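PDB 5J78: acetaldehyde dehydrogenase (Acetylating) from Geobacillus thermoglucosidasius, which probably catalyses the NAD-dependent, CoA-acylating interconversion of acetaldehyde and acetyl-CoA. Local coordinates for residues G188-K191 / G192-S195. Sequence-based numbering, arbitrary orientation.
Sequences GAPK and GLIS
L193 closes the type II turn P190-L193 and turns its two methyl branches toward A189 and P190. CD2 comes up against the methyl of A189, with 4.2 Å from CB of A189 to CD2 of L193, while CD1 lies more loosely beside the pyrrolidine ring, 4.5 Å from CG of P190. The leucine CG stands opposite the backbone N and beside the carbonyl carbon (chi1 -169°), and from there the fork reaches A189 and the proline ring. Its CB meanwhile rests 3.7 Å from O of P190.

K191 and G192 form the corner itself. G192 has a positive phi of 90°, as the third position of a type II turn requires, and a CB there would run into O of K191. The lysine chain leaves on the side away from L193, bending at its last torsion (chi4 -54°), and NZ makes a salt bridge with E185. Just upstream, G188 closes helix 170-186 as the C' residue of a Schellman motif.

The turn leads into strand 194-196, completing a beta-alpha-beta crossover from strand 160-165 through helix 170-186, consistent with the Rossmann-like coenzyme domain of aldehyde dehydrogenases. A189 and L193 are buried; the proline ring lies at the edge of the group, against A46 and I49 of helix 28-51. No hydrogen bond from N of L193 to O of P190 closes the turn. Instead Q181 of helix 170-186 bridges it, NE2 donating to O of P190 and OE1 accepting from N of I194, so the apolar contact adds only dispersion, while E185 meets the lysine charge.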
loop_
_atom_site.group_PDB
_atom_site.type_symbol
_atom_site.label_atom_id
_atom_site.label_comp_id
_atom_site.label_asym_id
_atom_site.label_seq_id
_atom_site.Cartn_x
_atom_site.Cartn_y
_atom_site.Cartn_z
ATOM N N GLY A 188 28.652 15.639 -30.417
ATOM C CA GLY A 188 29.570 14.929 -29.532
ATOM C C GLY A 188 28.973 14.208 -28.331
ATOM O O GLY A 188 29.682 13.488 -27.605
ATOM N N ALA A 189 27.680 14.381 -28.094
ATOM C CA ALA A 189 27.067 13.757 -26.924
ATOM C C ALA A 189 27.126 12.227 -27.046
ATOM O O ALA A 189 27.163 11.692 -28.160
ATOM C CB ALA A 189 25.629 14.229 -26.761
ATOM N N PRO A 190 27.142 11.514 -25.908
ATOM C CA PRO A 190 27.066 10.045 -25.901
ATOM C C PRO A 190 25.671 9.497 -26.234
ATOM O O PRO A 190 24.649 10.147 -25.957
ATOM C CB PRO A 190 27.434 9.694 -24.455
ATOM C CG PRO A 190 26.969 10.870 -23.685
ATOM C CD PRO A 190 27.309 12.045 -24.544
ATOM N N LYS A 191 25.623 8.290 -26.786
ATOM C CA LYS A 191 24.347 7.597 -26.970
ATOM C C LYS A 191 23.635 7.395 -25.628
ATOM O O LYS A 191 24.291 7.161 -24.612
ATOM C CB LYS A 191 24.549 6.236 -27.630
ATOM C CG LYS A 191 24.903 6.318 -29.096
ATOM C CD LYS A 191 25.258 4.949 -29.673
ATOM C CE LYS A 191 25.738 5.077 -31.118
ATOM N NZ LYS A 191 24.763 5.818 -31.983
ATOM N N GLY A 192 22.303 7.473 -25.636
ATOM C CA GLY A 192 21.504 7.103 -24.479
ATOM C C GLY A 192 21.242 8.239 -23.506
ATOM O O GLY A 192 20.598 8.036 -22.480
ATOM N N LEU A 193 21.717 9.437 -23.840
ATOM C CA LEU A 193 21.601 10.595 -22.963
ATOM C C LEU A 193 20.163 11.050 -22.755
ATOM O O LEU A 193 19.765 11.428 -21.644
ATOM C CB LEU A 193 22.403 11.748 -23.541
ATOM C CG LEU A 193 22.590 12.923 -22.600
ATOM C CD1 LEU A 193 23.485 12.545 -21.416
ATOM C CD2 LEU A 193 23.160 14.090 -23.353
ATOM N N ILE A 194 19.425 11.046 -23.864
ATOM C CA ILE A 194 18.034 11.476 -23.946
ATOM C C ILE A 194 17.231 10.326 -24.531
ATOM O O ILE A 194 17.553 9.832 -25.617
ATOM C CB ILE A 194 17.863 12.702 -24.836
ATOM C CG1 ILE A 194 18.709 13.867 -24.326
ATOM C CG2 ILE A 194 16.411 13.115 -24.932
ATOM C CD1 ILE A 194 18.989 14.893 -25.395
ATOM N N SER A 195 16.204 9.902 -23.808
ATOM C CA SER A 195 15.395 8.748 -24.199
ATOM C C SER A 195 13.942 9.023 -23.874
ATOM O O SER A 195 13.632 9.971 -23.143
ATOM C CB SER A 195 15.875 7.468 -23.494
ATOM O OG SER A 195 15.929 7.634 -22.079
#